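Long-range contacts in HAD superfamily hydrolase (Brucella suis biovar 1, PDB 6NQ4), which probably acts as a phosphatase of the haloacid dehalogenase (HAD) superfamily, with a Rossmann-like core and a cap domain: residues 77-81 against 126-130; 104-108 against 178-182; 47-53 against 87-93. All coordinates share one frame; numbering follows the deposited sequence.

Contact 1: residues 77-81 against 126-130; sequences SPRPH and RELAI. With EDO (1,2-ethanediol), chain E.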
ATOM      1  N   SER A  77      -0.304  -0.180  -3.197  1.00 13.99           N
ATOM      2  CA  SER A  77      -0.114  -0.115  -4.638  1.00 13.58           C
ATOM      3  C   SER A  77       0.176   1.321  -5.069  1.00 13.54           C
ATOM      4  O   SER A  77      -0.521   2.249  -4.621  1.00 14.54           O
ATOM      5  CB  SER A  77      -1.374  -0.583  -5.356  1.00 14.96           C
ATOM      6  OG  SER A  77      -1.207  -0.420  -6.755  1.00 15.76           O
ATOM      7  N   PRO A  78       1.165   1.540  -5.939  1.00 13.90           N
ATOM      8  CA  PRO A  78       1.413   2.884  -6.473  1.00 14.28           C
ATOM      9  C   PRO A  78       0.427   3.281  -7.549  1.00 14.14           C
ATOM     10  O   PRO A  78       0.500   4.421  -8.032  1.00 16.11           O
ATOM     11  CB  PRO A  78       2.817   2.744  -7.073  1.00 16.24           C
ATOM     12  CG  PRO A  78       2.840   1.322  -7.564  1.00 15.46           C
ATOM     13  CD  PRO A  78       2.096   0.541  -6.504  1.00 14.98           C
ATOM     14  N   ARG A  79      -0.449   2.359  -7.992  1.00 13.81           N
ATOM     15  CA  ARG A  79      -1.412   2.738  -9.015  1.00 14.83           C
ATOM     16  C   ARG A  79      -2.601   3.444  -8.379  1.00 15.02           C
ATOM     17  O   ARG A  79      -2.991   3.126  -7.256  1.00 15.77           O
ATOM     18  CB  ARG A  79      -1.892   1.510  -9.772  1.00 17.26           C
ATOM     19  CG  ARG A  79      -0.879   1.072 -10.849  1.00 18.97           C
ATOM     20  CD  ARG A  79      -1.285  -0.259 -11.464  1.00 19.49           C
ATOM     21  NE  ARG A  79      -1.033  -1.335 -10.511  1.00 19.74           N
ATOM     22  CZ  ARG A  79      -1.856  -2.348 -10.253  1.00 19.73           C
ATOM     23  NH1 ARG A  79      -3.036  -2.454 -10.860  1.00 19.82           N
ATOM     24  NH2 ARG A  79      -1.494  -3.254  -9.343  1.00 20.59           N
ATOM     25  N   PRO A  80      -3.197   4.409  -9.077  1.00 14.46           N
ATOM     26  CA  PRO A  80      -4.464   4.970  -8.600  1.00 15.63           C
ATOM     27  C   PRO A  80      -5.520   3.887  -8.470  1.00 14.69           C
ATOM     28  O   PRO A  80      -5.472   2.851  -9.136  1.00 15.41           O
ATOM     29  CB  PRO A  80      -4.831   5.977  -9.694  1.00 17.57           C
ATOM     30  CG  PRO A  80      -3.492   6.362 -10.287  1.00 18.53           C
ATOM     31  CD  PRO A  80      -2.725   5.078 -10.306  1.00 16.67           C
ATOM     32  N   HIS A  81      -6.490   4.150  -7.605  1.00 13.89           N
ATOM     33  CA  HIS A  81      -7.508   3.151  -7.292  1.00 13.96           C
ATOM     34  C   HIS A  81      -8.210   2.519  -8.495  1.00 15.28           C
ATOM     35  O   HIS A  81      -8.510   1.314  -8.418  1.00 15.11           O
ATOM     36  CB  HIS A  81      -8.516   3.683  -6.254  1.00 16.28           C
ATOM     37  CG  HIS A  81      -9.386   4.791  -6.769  1.00 18.53           C
ATOM     38  ND1 HIS A  81      -8.993   6.114  -6.753  1.00 20.66           N
ATOM     39  CD2 HIS A  81     -10.615   4.770  -7.345  1.00 20.73           C
ATOM     40  CE1 HIS A  81      -9.950   6.861  -7.279  1.00 22.39           C
ATOM     41  NE2 HIS A  81     -10.949   6.073  -7.637  1.00 22.54           N
ATOM     42  N   ARG A 126       3.019   1.013 -17.101  1.00 22.04           N
ATOM     43  CA  ARG A 126       1.655   1.059 -16.585  1.00 22.80           C
ATOM     44  C   ARG A 126       1.550   2.049 -15.435  1.00 21.38           C
ATOM     45  O   ARG A 126       0.528   2.736 -15.273  1.00 22.56           O
ATOM     46  CB  ARG A 126       1.217  -0.342 -16.156  1.00 23.06           C
ATOM     47  CG  ARG A 126      -0.112  -0.399 -15.424  1.00 23.63           C
ATOM     48  CD  ARG A 126      -1.239   0.230 -16.240  1.00 23.74           C
ATOM     49  NE  ARG A 126      -2.498   0.079 -15.519  1.00 24.47           N
ATOM     50  CZ  ARG A 126      -3.561   0.862 -15.663  1.00 22.30           C
ATOM     51  NH1 ARG A 126      -3.541   1.894 -16.513  1.00 25.00           N
ATOM     52  NH2 ARG A 126      -4.632   0.608 -14.932  1.00 20.06           N
ATOM     53  N   GLU A 127       2.600   2.141 -14.626  1.00 20.09           N
ATOM     54  CA  GLU A 127       2.603   3.020 -13.465  1.00 19.86           C
ATOM     55  C   GLU A 127       2.612   4.503 -13.826  1.00 19.46           C
ATOM     56  O   GLU A 127       2.440   5.331 -12.928  1.00 20.70           O
ATOM     57  CB  GLU A 127       3.763   2.635 -12.535  1.00 20.26           C
ATOM     58  CG  GLU A 127       3.452   1.395 -11.672  1.00 20.65           C
ATOM     59  CD  GLU A 127       4.687   0.695 -11.097  1.00 23.16           C
ATOM     60  OE1 GLU A 127       5.839   1.130 -11.341  1.00 23.81           O
ATOM     61  OE2 GLU A 127       4.486  -0.321 -10.399  1.00 23.43           O
ATOM     62  N   LEU A 128       2.779   4.857 -15.104  1.00 20.38           N
ATOM     63  CA  LEU A 128       2.590   6.250 -15.526  1.00 20.22           C
ATOM     64  C   LEU A 128       1.166   6.759 -15.290  1.00 19.86           C
ATOM     65  O   LEU A 128       0.933   7.978 -15.344  1.00 21.58           O
ATOM     66  CB  LEU A 128       2.929   6.410 -17.014  1.00 22.14           C
ATOM     67  CG  LEU A 128       4.378   6.117 -17.412  1.00 23.18           C
ATOM     68  CD1 LEU A 128       4.496   6.183 -18.944  1.00 25.41           C
ATOM     69  CD2 LEU A 128       5.309   7.100 -16.743  1.00 24.98           C
ATOM     70  N   ALA A 129       0.208   5.867 -15.036  1.00 21.00           N
ATOM     71  CA  ALA A 129      -1.154   6.287 -14.718  1.00 20.07           C
ATOM     72  C   ALA A 129      -1.224   7.248 -13.527  1.00 20.60           C
ATOM     73  O   ALA A 129      -2.168   8.050 -13.444  1.00 21.52           O
ATOM     74  CB  ALA A 129      -2.019   5.046 -14.479  1.00 22.75           C
ATOM     75  N   ILE A 130      -0.243   7.202 -12.619  1.00 19.59           N
ATOM     76  CA  ILE A 130      -0.247   8.074 -11.448  1.00 17.99           C
ATOM     77  C   ILE A 130      -0.194   9.556 -11.823  1.00 17.95           C
ATOM     78  O   ILE A 130      -0.622  10.406 -11.032  1.00 19.12           O
ATOM     79  CB  ILE A 130       0.916   7.681 -10.495  1.00 17.22           C
ATOM     80  CG1 ILE A 130       0.698   8.246  -9.082  1.00 17.69           C
ATOM     81  CG2 ILE A 130       2.267   8.109 -11.096  1.00 17.89           C
ATOM     82  CD1 ILE A 130       1.707   7.727  -8.050  1.00 17.66           C
TER
HETATM   83  C1  EDO E 303       4.869  -3.073  -8.565  1.00 31.96           C
HETATM   84  O1  EDO E 303       5.773  -1.964  -8.578  1.00 28.64           O
HETATM   85  C2  EDO E 303       5.180  -3.959  -7.370  1.00 32.83           C
HETATM   86  O2  EDO E 303       4.845  -3.258  -6.173  1.00 31.39           O
HETATM   87  O   HOH W   1       1.468   4.058 -10.567  1.00 25.90           O
HETATM   88  O   HOH W   2       1.990  -1.540 -10.128  1.00 21.96           O
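The side chains of E127 and P78 cross at a slant, with E127 OE2 3.7 Å from P78 CG. OE2 accepts from O1 of a bound 1,2-ethanediol, probably a crystallisation additive, at 2.8 Å and from a water that in turn accepts from R79 NE. Arginine and glutamate therefore meet through solvent, with R79 NE and E127 OE2 5.6 Å apart. OE1 is held by T150 OG1 and the backbone N of C124. The guanidinium planes of R79 and R126 stand 46° apart without stacking; the chains meet lower down, crossing nearly at right angles where R79 CD comes within 4.1 Å of R126 CG, and a bend in R79 at chi3 (-73°) precedes the guanidinium that reaches Q87.

This is a seam between the two parts of a HAD-type fold: residues 77-81 follow core strand 70-75, while the 3-10 turn at 126-130 follows strand 118-122 of a five-stranded sheet consistent with a cap domain. S77 OG accepts from R79 N in an ST turn that shapes the core loop, and R79 O takes a bond from T103 OG1. P80, at the N-cap position of helix 81-90, packs its CG 3.8 Å from I130 CA and equally close to A129 O. A second water donates to both P78 O and E127 O. Beside it, I130 CD1 lies 3.5 Å from P78 O, and the I130 side chain continues onto A180 and I112.

Contact 2: residues 104-108 against 178-182; sequences SGDVT and ICANP. With EDO (1,2-ethanediol), chain C.
S104, the first residue of helix 104-114, reaches across with its hydroxyl: OG donates to A180 O at 2.7 Å. The hydroxyl comes from well above the peptide, 60° out of the carbonyl plane. With OG swung opposite the backbone N (chi1 178°), it leans over the turn that ends strand 177-179 and also meets P182 CD at 3.6 Å. At G105 the two backbones draw close, its CA 5.5 Å from the CA of A180.

One turn after S104, T108 divides its two branches between different tasks. OG1 turns back to S104 O at 2.7 Å, so that this carbonyl serves both the hydroxyl and the backbone N of T108. OG1 also accepts from a water, which gives its other hydrogen to C179 O at 2.6 Å and ties helix to strand. The methyl branch faces the strand residues: T108 CG2 and I178 CG2 pass at 3.4 Å, tighter than usual for two carbons, and A180 CB sits 3.8 Å from the same T108 CG2. Beyond A180, N181 ND2 donates to a bound ethanediol, while its OD1 accepts from D183 N.

Helix 104-114 follows core strand 100-103, and its first turn abuts the end of strand 177-179 in the five-stranded cap sheet. That strand runs between 146-149 and 210-212, C179 packs on helix 196-205, and V107 lies against helix 218-232.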
ATOM      1  N   SER A 104      -1.888   3.939  -2.052  1.00 13.74           N
ATOM      2  CA  SER A 104      -0.756   4.840  -1.871  1.00 13.03           C
ATOM      3  C   SER A 104      -0.582   5.743  -3.089  1.00 14.46           C
ATOM      4  O   SER A 104      -0.313   6.938  -2.946  1.00 15.71           O
ATOM      5  CB  SER A 104       0.506   4.009  -1.587  1.00 13.79           C
ATOM      6  OG  SER A 104       1.643   4.840  -1.454  1.00 17.38           O
ATOM      7  N   GLY A 105      -0.785   5.199  -4.300  1.00 14.61           N
ATOM      8  CA  GLY A 105      -0.754   6.032  -5.498  1.00 15.65           C
ATOM      9  C   GLY A 105      -1.710   7.210  -5.408  1.00 14.07           C
ATOM     10  O   GLY A 105      -1.358   8.344  -5.778  1.00 16.18           O
ATOM     11  N   ASP A 106      -2.939   6.963  -4.922  1.00 14.29           N
ATOM     12  CA  ASP A 106      -3.923   8.042  -4.802  1.00 14.97           C
ATOM     13  C   ASP A 106      -3.373   9.201  -3.971  1.00 14.99           C
ATOM     14  O   ASP A 106      -3.461  10.370  -4.367  1.00 17.23           O
ATOM     15  CB  ASP A 106      -5.177   7.525  -4.097  1.00 15.28           C
ATOM     16  CG  ASP A 106      -6.021   6.565  -4.934  1.00 16.63           C
ATOM     17  OD1 ASP A 106      -6.015   6.637  -6.175  1.00 17.88           O
ATOM     18  OD2 ASP A 106      -6.749   5.750  -4.310  1.00 17.74           O
ATOM     19  N   VAL A 107      -2.848   8.910  -2.780  1.00 15.10           N
ATOM     20  CA  VAL A 107      -2.383   9.989  -1.915  1.00 15.96           C
ATOM     21  C   VAL A 107      -1.016  10.519  -2.331  1.00 15.41           C
ATOM     22  O   VAL A 107      -0.695  11.677  -2.041  1.00 17.28           O
ATOM     23  CB  VAL A 107      -2.430   9.609  -0.422  1.00 15.87           C
ATOM     24  CG1 VAL A 107      -3.860   9.518   0.052  1.00 19.20           C
ATOM     25  CG2 VAL A 107      -1.659   8.325  -0.133  1.00 17.79           C
ATOM     26  N   THR A 108      -0.209   9.712  -3.020  1.00 15.27           N
ATOM     27  CA  THR A 108       1.071  10.202  -3.523  1.00 15.05           C
ATOM     28  C   THR A 108       0.873  11.300  -4.561  1.00 15.17           C
ATOM     29  O   THR A 108       1.736  12.173  -4.709  1.00 16.31           O
ATOM     30  CB  THR A 108       1.888   9.026  -4.077  1.00 16.32           C
ATOM     31  OG1 THR A 108       2.141   8.084  -3.027  1.00 17.72           O
ATOM     32  CG2 THR A 108       3.234   9.475  -4.609  1.00 18.59           C
ATOM     33  N   ILE A 178      10.103  11.119  -4.395  1.00 15.48           N
ATOM     34  CA  ILE A 178       8.768  10.713  -3.952  1.00 14.48           C
ATOM     35  C   ILE A 178       8.637   9.207  -4.164  1.00 15.88           C
ATOM     36  O   ILE A 178       8.859   8.706  -5.273  1.00 16.99           O
ATOM     37  CB  ILE A 178       7.674  11.468  -4.723  1.00 15.33           C
ATOM     38  CG1 ILE A 178       7.693  12.945  -4.370  1.00 16.07           C
ATOM     39  CG2 ILE A 178       6.311  10.900  -4.427  1.00 16.76           C
ATOM     40  CD1 ILE A 178       6.829  13.792  -5.290  1.00 16.14           C
ATOM     41  N   CYS A 179       8.301   8.479  -3.098  1.00 14.84           N
ATOM     42  CA  CYS A 179       8.111   7.034  -3.164  1.00 15.79           C
ATOM     43  C   CYS A 179       6.614   6.758  -3.155  1.00 15.39           C
ATOM     44  O   CYS A 179       5.938   7.048  -2.158  1.00 17.04           O
ATOM     45  CB  CYS A 179       8.764   6.351  -1.962  1.00 17.16           C
ATOM     46  SG  CYS A 179       8.431   4.566  -1.875  1.00 18.66           S
ATOM     47  N   ALA A 180       6.104   6.175  -4.248  1.00 14.29           N
ATOM     48  CA  ALA A 180       4.667   5.919  -4.367  1.00 14.48           C
ATOM     49  C   ALA A 180       4.220   4.595  -3.749  1.00 14.98           C
ATOM     50  O   ALA A 180       3.013   4.325  -3.709  1.00 16.21           O
ATOM     51  CB  ALA A 180       4.216   5.970  -5.835  1.00 16.79           C
ATOM     52  N   ASN A 181       5.150   3.759  -3.275  1.00 14.92           N
ATOM     53  CA  ASN A 181       4.798   2.480  -2.659  1.00 14.84           C
ATOM     54  C   ASN A 181       5.843   2.171  -1.596  1.00 14.80           C
ATOM     55  O   ASN A 181       6.947   1.706  -1.918  1.00 16.05           O
ATOM     56  CB  ASN A 181       4.742   1.365  -3.699  1.00 14.98           C
ATOM     57  CG  ASN A 181       4.516   0.007  -3.081  1.00 15.45           C
ATOM     58  OD1 ASN A 181       4.288  -0.112  -1.865  1.00 16.21           O
ATOM     59  ND2 ASN A 181       4.573  -1.042  -3.915  1.00 16.85           N
ATOM     60  N   PRO A 182       5.514   2.365  -0.313  1.00 15.92           N
ATOM     61  CA  PRO A 182       6.473   2.096   0.773  1.00 16.47           C
ATOM     62  C   PRO A 182       6.902   0.643   0.927  1.00 16.48           C
ATOM     63  O   PRO A 182       7.900   0.412   1.625  1.00 18.52           O
ATOM     64  CB  PRO A 182       5.703   2.544   2.033  1.00 18.20           C
ATOM     65  CG  PRO A 182       4.676   3.473   1.558  1.00 18.98           C
ATOM     66  CD  PRO A 182       4.292   3.024   0.182  1.00 17.30           C
TER
HETATM   67  C1  EDO C 301       1.369  -3.796  -4.727  1.00 26.14           C
HETATM   68  O1  EDO C 301       2.173  -3.338  -5.826  1.00 30.25           O
HETATM   69  C2  EDO C 301       1.865  -3.157  -3.434  1.00 23.76           C
HETATM   70  O2  EDO C 301       3.218  -3.563  -3.121  1.00 19.49           O
HETATM   71  O   HOH W   3       3.763   6.972  -0.779  1.00 23.55           O

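Contact 3: residues 47-53 against 87-93; sequences VHNGETS and QMSLLGV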
ATOM      1  N   VAL A  47      -6.362 -10.240   0.413  1.00 19.09           N
ATOM      2  CA  VAL A  47      -7.467 -10.435  -0.531  1.00 18.54           C
ATOM      3  C   VAL A  47      -7.019 -11.208  -1.770  1.00 19.12           C
ATOM      4  O   VAL A  47      -7.770 -12.038  -2.308  1.00 18.65           O
ATOM      5  CB  VAL A  47      -8.073  -9.064  -0.909  1.00 19.11           C
ATOM      6  CG1 VAL A  47      -9.092  -9.209  -2.045  1.00 20.60           C
ATOM      7  CG2 VAL A  47      -8.691  -8.397   0.314  1.00 20.79           C
ATOM      8  N   HIS A  48      -5.812 -10.934  -2.260  1.00 17.86           N
ATOM      9  CA  HIS A  48      -5.275 -11.633  -3.426  1.00 16.45           C
ATOM     10  C   HIS A  48      -3.758 -11.537  -3.391  1.00 16.09           C
ATOM     11  O   HIS A  48      -3.188 -10.818  -2.562  1.00 17.43           O
ATOM     12  CB  HIS A  48      -5.882 -11.135  -4.757  1.00 16.55           C
ATOM     13  CG  HIS A  48      -5.455  -9.760  -5.184  1.00 15.63           C
ATOM     14  ND1 HIS A  48      -4.184  -9.481  -5.640  1.00 15.97           N
ATOM     15  CD2 HIS A  48      -6.160  -8.604  -5.301  1.00 17.10           C
ATOM     16  CE1 HIS A  48      -4.119  -8.211  -6.003  1.00 15.11           C
ATOM     17  NE2 HIS A  48      -5.304  -7.658  -5.811  1.00 16.45           N
ATOM     18  N   ASN A  49      -3.098 -12.300  -4.278  1.00 16.37           N
ATOM     19  CA  ASN A  49      -1.636 -12.288  -4.358  1.00 17.16           C
ATOM     20  C   ASN A  49      -1.124 -11.836  -5.716  1.00 18.62           C
ATOM     21  O   ASN A  49       0.013 -12.146  -6.099  1.00 19.24           O
ATOM     22  CB  ASN A  49      -1.049 -13.650  -3.988  1.00 17.28           C
ATOM     23  CG  ASN A  49      -1.443 -14.736  -4.977  1.00 17.66           C
ATOM     24  OD1 ASN A  49      -1.981 -14.462  -6.053  1.00 19.15           O
ATOM     25  ND2 ASN A  49      -1.167 -15.978  -4.620  1.00 21.22           N
ATOM     26  N   GLY A  50      -1.931 -11.091  -6.458  1.00 17.83           N
ATOM     27  CA  GLY A  50      -1.543 -10.646  -7.778  1.00 18.52           C
ATOM     28  C   GLY A  50      -1.813 -11.639  -8.880  1.00 20.82           C
ATOM     29  O   GLY A  50      -1.812 -11.252 -10.059  1.00 23.73           O
ATOM     30  N   GLU A  51      -2.026 -12.921  -8.543  1.00 21.17           N
ATOM     31  CA  GLU A  51      -2.340 -13.943  -9.539  1.00 22.15           C
ATOM     32  C   GLU A  51      -3.635 -14.705  -9.267  1.00 20.95           C
ATOM     33  O   GLU A  51      -4.304 -15.107 -10.229  1.00 23.01           O
ATOM     34  CB  GLU A  51      -1.143 -14.892  -9.714  1.00 24.78           C
ATOM     35  CG  GLU A  51       0.063 -14.138 -10.290  1.00 27.26           C
ATOM     36  CD  GLU A  51       1.230 -15.008 -10.713  1.00 32.03           C
ATOM     37  OE1 GLU A  51       1.291 -16.203 -10.342  1.00 33.20           O
ATOM     38  OE2 GLU A  51       2.103 -14.462 -11.424  1.00 33.94           O
ATOM     39  N   THR A  52      -4.009 -14.904  -7.999  1.00 19.51           N
ATOM     40  CA  THR A  52      -5.313 -15.453  -7.652  0.62 19.50           C
ATOM     41  C   THR A  52      -5.862 -14.704  -6.447  1.00 18.65           C
ATOM     42  O   THR A  52      -5.110 -14.118  -5.663  1.00 19.40           O
ATOM     43  CB  THR A  52      -5.276 -16.956  -7.323  0.62 23.55           C
ATOM     44  OG1 THR A  52      -4.378 -17.190  -6.236  0.62 26.63           O
ATOM     45  CG2 THR A  52      -4.838 -17.772  -8.528  0.62 23.24           C
ATOM     46  N   SER A  53      -7.190 -14.711  -6.309  1.00 18.41           N
ATOM     47  CA  SER A  53      -7.827 -14.130  -5.134  1.00 19.17           C
ATOM     48  C   SER A  53      -8.217 -15.228  -4.151  1.00 19.17           C
ATOM     49  O   SER A  53      -8.249 -16.420  -4.488  1.00 21.81           O
ATOM     50  CB  SER A  53      -9.045 -13.279  -5.495  1.00 21.13           C
ATOM     51  OG  SER A  53     -10.025 -14.041  -6.161  1.00 22.40           O
ATOM     52  N   GLN A  87      -7.865  -4.601 -11.678  1.00 12.93           N
ATOM     53  CA  GLN A  87      -7.077  -5.806 -11.459  1.00 14.40           C
ATOM     54  C   GLN A  87      -7.793  -6.771 -10.519  1.00 15.08           C
ATOM     55  O   GLN A  87      -7.820  -7.986 -10.774  1.00 15.29           O
ATOM     56  CB  GLN A  87      -5.703  -5.441 -10.931  1.00 16.08           C
ATOM     57  CG  GLN A  87      -4.899  -6.659 -10.571  1.00 18.77           C
ATOM     58  CD  GLN A  87      -3.558  -6.260 -10.040  1.00 19.90           C
ATOM     59  OE1 GLN A  87      -3.444  -5.249  -9.338  1.00 19.95           O
ATOM     60  NE2 GLN A  87      -2.525  -7.051 -10.350  1.00 22.23           N
ATOM     61  N   MET A  88      -8.396  -6.255  -9.438  1.00 13.74           N
ATOM     62  CA  MET A  88      -9.164  -7.112  -8.540  1.00 15.57           C
ATOM     63  C   MET A  88     -10.294  -7.808  -9.282  1.00 15.04           C
ATOM     64  O   MET A  88     -10.558  -8.993  -9.049  1.00 15.58           O
ATOM     65  CB  MET A  88      -9.740  -6.290  -7.387  1.00 16.89           C
ATOM     66  CG  MET A  88      -8.712  -5.917  -6.329  1.00 18.42           C
ATOM     67  SD  MET A  88      -9.496  -5.393  -4.802  1.00 23.86           S
ATOM     68  CE  MET A  88     -10.385  -4.005  -5.396  1.00 22.47           C
ATOM     69  N   SER A  89     -11.001  -7.079 -10.154  1.00 14.29           N
ATOM     70  CA  SER A  89     -12.087  -7.691 -10.924  1.00 14.68           C
ATOM     71  C   SER A  89     -11.566  -8.819 -11.804  1.00 15.15           C
ATOM     72  O   SER A  89     -12.179  -9.890 -11.877  1.00 17.40           O
ATOM     73  CB  SER A  89     -12.803  -6.626 -11.762  1.00 14.99           C
ATOM     74  OG  SER A  89     -13.483  -5.737 -10.901  1.00 19.31           O
ATOM     75  N   LEU A  90     -10.436  -8.590 -12.488  1.00 13.80           N
ATOM     76  CA  LEU A  90      -9.832  -9.640 -13.313  1.00 15.17           C
ATOM     77  C   LEU A  90      -9.455 -10.862 -12.481  1.00 16.23           C
ATOM     78  O   LEU A  90      -9.536 -11.991 -12.982  1.00 18.67           O
ATOM     79  CB  LEU A  90      -8.620  -9.073 -14.066  1.00 16.37           C
ATOM     80  CG  LEU A  90      -9.033  -8.210 -15.277  1.00 18.20           C
ATOM     81  CD1 LEU A  90      -7.956  -7.187 -15.562  1.00 18.29           C
ATOM     82  CD2 LEU A  90      -9.227  -9.087 -16.504  1.00 22.37           C
ATOM     83  N   LEU A  91      -9.078 -10.661 -11.211  1.00 14.82           N
ATOM     84  CA  LEU A  91      -8.724 -11.750 -10.306  1.00 16.03           C
ATOM     85  C   LEU A  91      -9.935 -12.361  -9.605  1.00 18.69           C
ATOM     86  O   LEU A  91      -9.762 -13.257  -8.780  1.00 20.39           O
ATOM     87  CB  LEU A  91      -7.709 -11.242  -9.272  1.00 16.61           C
ATOM     88  CG  LEU A  91      -6.356 -10.848  -9.853  1.00 17.91           C
ATOM     89  CD1 LEU A  91      -5.452 -10.213  -8.803  1.00 20.19           C
ATOM     90  CD2 LEU A  91      -5.702 -12.093 -10.484  1.00 22.11           C
ATOM     91  N   GLY A  92     -11.154 -11.910  -9.905  1.00 18.29           N
ATOM     92  CA  GLY A  92     -12.349 -12.521  -9.349  1.00 19.11           C
ATOM     93  C   GLY A  92     -12.907 -11.904  -8.083  1.00 19.91           C
ATOM     94  O   GLY A  92     -13.803 -12.498  -7.472  1.00 21.86           O
ATOM     95  N   VAL A  93     -12.427 -10.735  -7.672  1.00 18.26           N
ATOM     96  CA  VAL A  93     -13.001 -10.045  -6.518  1.00 18.34           C
ATOM     97  C   VAL A  93     -14.279  -9.321  -6.934  1.00 19.09           C
ATOM     98  O   VAL A  93     -14.232  -8.403  -7.771  1.00 18.59           O
ATOM     99  CB  VAL A  93     -11.996  -9.055  -5.916  1.00 18.80           C
ATOM    100  CG1 VAL A  93     -12.583  -8.401  -4.649  1.00 20.21           C
ATOM    101  CG2 VAL A  93     -10.657  -9.743  -5.654  1.00 19.86           C
TER
HETATM  102  O   HOH W   4      -5.581  -5.199  -7.395  1.00 18.70           O
HETATM  103  O   HOH W   5      -2.910  -9.262 -12.097  1.00 33.35           O
HETATM  104  O   HOH W   6      -8.525 -15.910  -8.695  1.00 26.18           O
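L91 drives its side chain into the loop 47-53 and uses both methyls. CD1 stands over the centre of one face of the H48 imidazole, a CH-pi contact 3.6 Å from the ring centroid and 13° off the normal. CD2 instead presses against the backbone, 3.3 Å from E51 O. M88 reaches the same imidazole near its plane, CG lying 3.8 Å from H48 CD2. Where the helix has ended, S53 OG donates to L91 O at 2.7 Å; a water bound to S53 N donates to the same carbonyl. V93 CG2 adds apolar packing, 3.9 Å from S53 CB and against V47 CG1.

Around these lies a shell that fixes the ring and the loop. H48 CG sits between its backbone N and carbonyl carbon (chi1 71°), and G50 N donates to ND1 at 2.9 Å close to the ring plane, which limits rotation of the imidazole. At the far edge a water links NE2 to Q87 OE1, which R79 also holds, and W44 meets the ring edge-to-face. Q87 NE2 reaches G50 O through another water. The loop itself is folded over N49 in an Asx turn: OD1 accepts from E51 N and T52 N, which come from opposite faces of the amide. E51 then forms a salt bridge with R191.

Helix 81-90 ends in a Schellman motif with G92 at positive phi, and the loop packs against that end, S53 reaching the carbonyl of L91. The loop follows strand 38-41 and the sodium-binding D42 and W44, a position consistent with the squiggle-and-flap region of HAD phosphatases.

Overall arrangement
Contact 2 is the buried one; contacts 1 and 3 are only partly buried. Waters bridge all three, one in contact 2, two in contact 1 and three in contact 3. Contacts 1 and 2 join core to cap and adjoin each other: S77 O bonds to G105 N, and D106 OD1 receives H81 N, so the loop before helix 81-90 is tied to the start of helix 104-114. Contact 3 stays within the core at the other end of helix 81-90, about 17 Å from contact 1 between centres, joined to it by R79 and Q87. Serine-to-carbonyl bonds serve contacts 2 and 3; contact 1 has proline packing, and its polar links across the segments run through water.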